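Local structure of extracellular ligand-binding receptor (Rhodopseudomonas palustris, 4EYQ) at residues I219-G224 and V241-G246; A225-F230 and S281-H286. The protein probably serves as a periplasmic solute-binding protein for aromatic acids, here holding caffeic acid or 4-hydroxyphenylpyruvate in the same site in the cleft between its two lobes. All coordinates share one frame; numbering follows the deposited sequence.

Contact 1 of 2, residues I219-G224 and V241-G246; sequences IYQTHG and VLMASG. With DHC (caffeic acid), chain C; ENO (3-(4-hydroxy-phenyl)pyruvic acid), chain B.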
loop_
_atom_site.group_PDB
_atom_site.type_symbol
_atom_site.label_atom_id
_atom_site.label_comp_id
_atom_site.label_asym_id
_atom_site.label_seq_id
_atom_site.Cartn_x
_atom_site.Cartn_y
_atom_site.Cartn_z
ATOM N N ILE A 219 8.962 14.346 -13.154
ATOM C CA ILE A 219 9.181 13.207 -12.267
ATOM C C ILE A 219 7.858 12.663 -11.780
ATOM O O ILE A 219 6.961 13.416 -11.336
ATOM C CB ILE A 219 10.103 13.529 -11.069
ATOM C CG1 ILE A 219 11.457 14.080 -11.542
ATOM C CG2 ILE A 219 10.301 12.303 -10.167
ATOM C CD1 ILE A 219 12.233 14.685 -10.374
ATOM N N TYR A 220 7.759 11.345 -11.895
ATOM C CA TYR A 220 6.561 10.571 -11.544
ATOM C C TYR A 220 6.886 9.666 -10.348
ATOM O O TYR A 220 7.961 9.023 -10.292
ATOM C CB TYR A 220 6.083 9.723 -12.747
ATOM C CG TYR A 220 5.481 10.508 -13.903
ATOM C CD1 TYR A 220 6.312 11.118 -14.869
ATOM C CD2 TYR A 220 4.086 10.628 -14.062
ATOM C CE1 TYR A 220 5.773 11.841 -15.943
ATOM C CE2 TYR A 220 3.538 11.341 -15.145
ATOM C CZ TYR A 220 4.386 11.947 -16.078
ATOM O OH TYR A 220 3.892 12.655 -17.155
ATOM N N GLN A 221 5.964 9.641 -9.383
ATOM C CA GLN A 221 6.115 8.835 -8.175
ATOM C C GLN A 221 4.960 7.851 -8.053
ATOM O O GLN A 221 3.862 8.116 -8.587
ATOM C CB GLN A 221 6.134 9.743 -6.916
ATOM C CG GLN A 221 7.384 10.632 -6.745
ATOM C CD GLN A 221 8.581 9.915 -6.126
ATOM O OE1 GLN A 221 8.464 8.786 -5.631
ATOM N NE2 GLN A 221 9.744 10.568 -6.149
ATOM N N THR A 222 5.192 6.758 -7.299
ATOM C CA THR A 222 4.223 5.692 -7.116
ATOM C C THR A 222 3.386 5.983 -5.869
ATOM O O THR A 222 3.683 6.912 -5.120
ATOM C CB THR A 222 4.904 4.332 -6.930
ATOM O OG1 THR A 222 5.536 4.276 -5.643
ATOM C CG2 THR A 222 5.978 4.082 -8.063
ATOM N N HIS A 223 2.369 5.156 -5.640
ATOM C CA HIS A 223 1.499 5.292 -4.460
ATOM C C HIS A 223 2.153 4.999 -3.121
ATOM O O HIS A 223 1.610 5.381 -2.068
ATOM C CB HIS A 223 0.173 4.548 -4.686
ATOM C CG HIS A 223 0.328 3.060 -5.043
ATOM N ND1 HIS A 223 1.270 2.593 -5.923
ATOM C CD2 HIS A 223 -0.441 1.946 -4.657
ATOM C CE1 HIS A 223 1.138 1.232 -6.050
ATOM N NE2 HIS A 223 0.080 0.842 -5.285
ATOM N N GLY A 224 3.332 4.353 -3.143
ATOM C CA GLY A 224 4.199 4.258 -1.959
ATOM C C GLY A 224 4.681 5.591 -1.358
ATOM O O GLY A 224 5.055 5.632 -0.180
ATOM N N VAL A 241 5.513 17.398 -9.053
ATOM C CA VAL A 241 5.630 15.911 -9.163
ATOM C C VAL A 241 4.276 15.347 -9.573
ATOM O O VAL A 241 3.227 15.940 -9.244
ATOM C CB VAL A 241 6.125 15.245 -7.846
ATOM C CG1 VAL A 241 5.040 15.218 -6.782
ATOM C CG2 VAL A 241 6.617 13.814 -8.105
ATOM N N LEU A 242 4.267 14.249 -10.328
ATOM C CA LEU A 242 2.989 13.545 -10.573
ATOM C C LEU A 242 2.992 12.287 -9.748
ATOM O O LEU A 242 3.987 11.555 -9.722
ATOM C CB LEU A 242 2.750 13.174 -12.045
ATOM C CG LEU A 242 2.502 14.317 -13.049
ATOM C CD1 LEU A 242 1.448 15.318 -12.570
ATOM C CD2 LEU A 242 3.813 15.040 -13.384
HETATM N N MSE A 243 1.889 12.011 -9.070
HETATM C CA MSE A 243 1.898 10.835 -8.155
HETATM C C MSE A 243 0.592 10.068 -8.150
HETATM O O MSE A 243 -0.448 10.665 -7.875
HETATM C CB MSE A 243 2.228 11.298 -6.726
HETATM C CG MSE A 243 2.422 10.153 -5.733
HETATM SE SE MSE A 243 2.513 10.855 -3.892
HETATM C CE MSE A 243 4.134 11.817 -4.050
ATOM N N ALA A 244 0.648 8.756 -8.431
ATOM C CA ALA A 244 -0.521 7.853 -8.256
ATOM C C ALA A 244 -0.895 7.732 -6.767
ATOM O O ALA A 244 -0.007 7.715 -5.889
ATOM C CB ALA A 244 -0.253 6.446 -8.862
ATOM N N SER A 245 -2.177 7.664 -6.466
ATOM C CA SER A 245 -2.601 7.520 -5.084
ATOM C C SER A 245 -4.040 6.961 -5.013
ATOM O O SER A 245 -4.767 6.991 -6.002
ATOM C CB SER A 245 -2.438 8.862 -4.360
ATOM O OG SER A 245 -3.584 9.261 -3.674
ATOM N N GLY A 246 -4.417 6.395 -3.862
ATOM C CA GLY A 246 -5.791 5.989 -3.608
ATOM C C GLY A 246 -6.656 7.198 -3.340
ATOM O O GLY A 246 -6.138 8.312 -3.055
HETATM C C1 DHC C . 7.498 -0.874 -0.739
HETATM O O1 DHC C . 8.288 0.033 -0.370
HETATM C C2 DHC C . 6.095 -0.558 -1.097
HETATM C C3 DHC C . 5.401 0.284 -0.357
HETATM C "C1'" DHC C . 3.990 0.627 -0.673
HETATM C "C2'" DHC C . 3.105 0.657 0.388
HETATM C "C3'" DHC C . 1.784 0.983 0.165
HETATM C "C4'" DHC C . 1.327 1.288 -1.218
HETATM C "C5'" DHC C . 2.234 1.233 -2.267
HETATM C "C6'" DHC C . 3.561 0.905 -1.981
HETATM O "O4'" DHC C . 0.026 1.608 -1.451
HETATM O "O3'" DHC C . 0.940 1.013 1.224
HETATM O O2 DHC C . 7.872 -2.063 -0.821
HETATM O O4 ENO B . 5.217 -1.810 -0.820
HETATM C C9 ENO B . 3.069 0.659 0.745
HETATM C C8 ENO B . 1.717 0.901 0.577
HETATM C C7 ENO B . 1.217 1.187 -0.688
HETATM C C6 ENO B . 2.049 1.225 -1.806
HETATM C C5 ENO B . 3.409 0.986 -1.618
HETATM C C4 ENO B . 3.922 0.695 -0.350
HETATM O O3 ENO B . -0.114 1.412 -0.811
HETATM C C3 ENO B . 5.411 0.460 -0.138
HETATM C C2 ENO B . 5.954 -0.887 -0.526
HETATM C C1 ENO B . 7.410 -1.059 -0.531
HETATM O O2 ENO B . 7.888 -2.146 -0.911
HETATM O O1 ENO B . 8.157 -0.115 -0.167
#
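Tyr220 and Leu242 lie side by side on one face of a parallel strand pair and pack tightly there. Leu242 CB comes within 3.5 Å of Tyr220 CD2, while Leu242 CD2 sits over the phenol face, 4.3 Å from the ring centroid, a CH-pi contact. With both CG atoms beside the backbone N (chi1 -70° and -68°), ring and isobutyl group leave the sheet together. On the other face Val241 CG2, anti to the backbone N, reaches Ile219 O and, at 3.5 Å, Gln221 CG; the Gln221 amide turns away to Gln207. Gln221 N donates to Leu242 O at 2.8 Å, almost straight into the carbonyl.

The pairing slackens toward the ligand: Ala244 N reaches Gln221 O at 3.3 Å, tilted from the carbonyl plane. Beyond Gln221 the first strand gives way to a loop, and the His223 imidazole sets one face against caffeic acid C5', its NE2 hydrogen-bonded to Gln117 O. Gly224 CA lies 3.4 Å from caffeic acid C6', where a side chain would probably crowd the ligand, which suits glycine.

The two strands belong to a beta-alpha-beta unit, with strand 193-197 beside 218-221, strand 349-354 beside 242-245, and helix 119-132 covering Tyr220 and Leu242.

Contact 2 of 2, residues A225-F230 and S281-H286; sequences AASMDF and SQFAGH. With DHC (caffeic acid), chain C; ENO (3-(4-hydroxy-phenyl)pyruvic acid), chain B.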
loop_
_atom_site.group_PDB
_atom_site.type_symbol
_atom_site.label_atom_id
_atom_site.label_comp_id
_atom_site.label_asym_id
_atom_site.label_seq_id
_atom_site.Cartn_x
_atom_site.Cartn_y
_atom_site.Cartn_z
ATOM N N ALA A 225 4.649 6.665 -2.152
ATOM C CA ALA A 225 5.086 7.995 -1.718
ATOM C C ALA A 225 3.953 8.888 -1.158
ATOM O O ALA A 225 4.210 10.015 -0.726
ATOM C CB ALA A 225 5.763 8.695 -2.885
ATOM N N ALA A 226 2.714 8.401 -1.136
ATOM C CA ALA A 226 1.559 9.279 -0.845
ATOM C C ALA A 226 1.281 9.552 0.632
ATOM O O ALA A 226 0.338 9.013 1.204
ATOM C CB ALA A 226 0.280 8.765 -1.547
ATOM N N SER A 227 2.098 10.392 1.253
ATOM C CA SER A 227 1.785 10.937 2.567
ATOM C C SER A 227 2.532 12.262 2.696
ATOM O O SER A 227 3.351 12.600 1.833
ATOM C CB SER A 227 2.232 9.982 3.675
ATOM O OG SER A 227 3.630 10.046 3.866
HETATM N N MSE A 228 2.268 12.984 3.780
HETATM C CA MSE A 228 2.903 14.274 4.053
HETATM C C MSE A 228 4.421 14.173 4.193
HETATM O O MSE A 228 5.122 15.155 3.962
HETATM C CB MSE A 228 2.310 14.882 5.328
HETATM C CG MSE A 228 2.678 16.322 5.600
HETATM SE SE MSE A 228 1.497 17.029 6.997
HETATM C CE MSE A 228 1.791 15.645 8.346
ATOM N N ASP A 229 4.927 12.994 4.561
ATOM C CA ASP A 229 6.372 12.818 4.785
ATOM C C ASP A 229 7.188 13.044 3.518
ATOM O O ASP A 229 8.280 13.648 3.574
ATOM C CB ASP A 229 6.716 11.480 5.464
ATOM C CG ASP A 229 6.384 11.491 6.954
ATOM O OD1 ASP A 229 6.692 12.467 7.673
ATOM O OD2 ASP A 229 5.776 10.533 7.428
ATOM N N PHE A 230 6.643 12.620 2.377
ATOM C CA PHE A 230 7.345 12.843 1.122
ATOM C C PHE A 230 7.572 14.339 0.902
ATOM O O PHE A 230 8.676 14.771 0.553
ATOM C CB PHE A 230 6.586 12.219 -0.050
ATOM C CG PHE A 230 7.162 12.563 -1.399
ATOM C CD1 PHE A 230 8.202 11.799 -1.933
ATOM C CD2 PHE A 230 6.667 13.641 -2.136
ATOM C CE1 PHE A 230 8.730 12.100 -3.181
ATOM C CE2 PHE A 230 7.196 13.950 -3.387
ATOM C CZ PHE A 230 8.218 13.173 -3.914
ATOM N N SER A 281 -3.100 9.845 4.982
ATOM C CA SER A 281 -2.118 9.135 4.157
ATOM C C SER A 281 -2.723 7.937 3.467
ATOM O O SER A 281 -3.732 7.408 3.892
ATOM C CB SER A 281 -0.876 8.663 4.963
ATOM O OG SER A 281 -1.213 7.725 5.985
ATOM N N GLN A 282 -2.080 7.541 2.380
ATOM C CA GLN A 282 -2.326 6.296 1.707
ATOM C C GLN A 282 -2.333 5.175 2.749
ATOM O O GLN A 282 -3.140 4.250 2.692
ATOM C CB GLN A 282 -1.156 6.072 0.733
ATOM C CG GLN A 282 -1.135 4.752 -0.020
ATOM C CD GLN A 282 -2.080 4.736 -1.201
ATOM O OE1 GLN A 282 -2.844 5.709 -1.453
ATOM N NE2 GLN A 282 -2.062 3.628 -1.937
ATOM N N PHE A 283 -1.395 5.256 3.690
ATOM C CA PHE A 283 -1.036 4.084 4.512
ATOM C C PHE A 283 -2.041 3.872 5.631
ATOM O O PHE A 283 -2.460 2.721 5.903
ATOM C CB PHE A 283 0.406 4.219 5.035
ATOM C CG PHE A 283 1.345 4.752 4.002
ATOM C CD1 PHE A 283 1.522 4.070 2.809
ATOM C CD2 PHE A 283 1.997 5.960 4.193
ATOM C CE1 PHE A 283 2.349 4.573 1.827
ATOM C CE2 PHE A 283 2.832 6.470 3.211
ATOM C CZ PHE A 283 3.009 5.772 2.030
ATOM N N ALA A 284 -2.423 4.975 6.276
ATOM C CA ALA A 284 -3.538 4.934 7.206
ATOM C C ALA A 284 -4.799 4.324 6.542
ATOM O O ALA A 284 -5.501 3.520 7.147
ATOM C CB ALA A 284 -3.832 6.341 7.730
ATOM N N GLY A 285 -5.080 4.705 5.291
ATOM C CA GLY A 285 -6.172 4.083 4.518
ATOM C C GLY A 285 -6.157 2.551 4.505
ATOM O O GLY A 285 -7.196 1.915 4.707
ATOM N N HIS A 286 -4.987 1.947 4.296
ATOM C CA HIS A 286 -4.902 0.484 4.244
ATOM C C HIS A 286 -5.222 -0.248 5.539
ATOM O O HIS A 286 -5.909 -1.288 5.512
ATOM C CB HIS A 286 -3.554 0.005 3.718
ATOM C CG HIS A 286 -3.202 0.546 2.363
ATOM N ND1 HIS A 286 -4.100 0.627 1.353
ATOM C CD2 HIS A 286 -2.008 1.057 1.869
ATOM C CE1 HIS A 286 -3.499 1.150 0.267
ATOM N NE2 HIS A 286 -2.226 1.413 0.579
HETATM C C1 DHC C . 7.498 -0.874 -0.739
HETATM O O1 DHC C . 8.288 0.033 -0.370
HETATM C C2 DHC C . 6.095 -0.558 -1.097
HETATM C C3 DHC C . 5.401 0.284 -0.357
HETATM C "C1'" DHC C . 3.990 0.627 -0.673
HETATM C "C2'" DHC C . 3.105 0.657 0.388
HETATM C "C3'" DHC C . 1.784 0.983 0.165
HETATM C "C4'" DHC C . 1.327 1.288 -1.218
HETATM C "C5'" DHC C . 2.234 1.233 -2.267
HETATM C "C6'" DHC C . 3.561 0.905 -1.981
HETATM O "O4'" DHC C . 0.026 1.608 -1.451
HETATM O "O3'" DHC C . 0.940 1.013 1.224
HETATM O O2 DHC C . 7.872 -2.063 -0.821
HETATM O O4 ENO B . 5.217 -1.810 -0.820
HETATM C C9 ENO B . 3.069 0.659 0.745
HETATM C C8 ENO B . 1.717 0.901 0.577
HETATM C C7 ENO B . 1.217 1.187 -0.688
HETATM C C6 ENO B . 2.049 1.225 -1.806
HETATM C C5 ENO B . 3.409 0.986 -1.618
HETATM C C4 ENO B . 3.922 0.695 -0.350
HETATM O O3 ENO B . -0.114 1.412 -0.811
HETATM C C3 ENO B . 5.411 0.460 -0.138
HETATM C C2 ENO B . 5.954 -0.887 -0.526
HETATM C C1 ENO B . 7.410 -1.059 -0.531
HETATM O O2 ENO B . 7.888 -2.146 -0.911
HETATM O O1 ENO B . 8.157 -0.115 -0.167
#
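Ala226 and Gln282 join two helix starts across the cleft of a periplasmic-binding-protein fold. Backbone bonding comes first: Gln282 N donates to Ala226 O at 3.1 Å, 167° at the hydrogen, and an inverse gamma turn centred on Ala226 precedes helix 228-234.

Capping is the second kind. Ser227 and Ser281 are both N-caps, suited by a short hydroxyl that can turn back to first-turn amides: Ser227 OG accepts from Asp229 N, and Ser281 OG from Ala284 N at 3.0 Å, with a weak bond from Phe283 N.

Apolar packing is the third kind. The methyl of Ala226 meets Gln282 CB at 3.8 Å, small enough to let the backbones approach, and Ser227 CB touches Ser281 CB and Phe283 CE2, each at 3.6 Å. Across the ring from CE2, Phe283 comes edge-on to caffeic acid, 3.5 Å from CD1 to O3'. An alanine here would lose both ring contacts and is likely to open a gap between Ser227 and the ligand.

Ligand bonds come last. Gln282, its CG anti to the backbone N (chi1 175°), brings its amide to the ring hydroxyl, OE1 still accepting from Gly246 N: Gln282 NE2 and His286 NE2 donate to caffeic acid O4', at 2.9 and 3.0 Å.

In the fold
From the N terminus, the chain has passed through strand 193-197 and helix 204-212 when it enters strand 218-221 and runs out at the ligand. The turn at 225-227 leads into helix 228-234, and the return along 242-245 closes the short loop of contact 1. Contact 2 closes a longer one, from 225-230 to the start of helix 282-301. Because 225-230 lies inside the first loop and 281-286 beyond it, the two cross rather than nest. Contact 1 joins neighbouring strands within a sheet; contact 2 ties the turn that follows strand 218-221 to the N-terminal end of helix 282-301, which packs on helix 21-30 across the cleft. They meet directly where Gln282 OE1 accepts from Gly246 N, and both reach the bound aromatic acid.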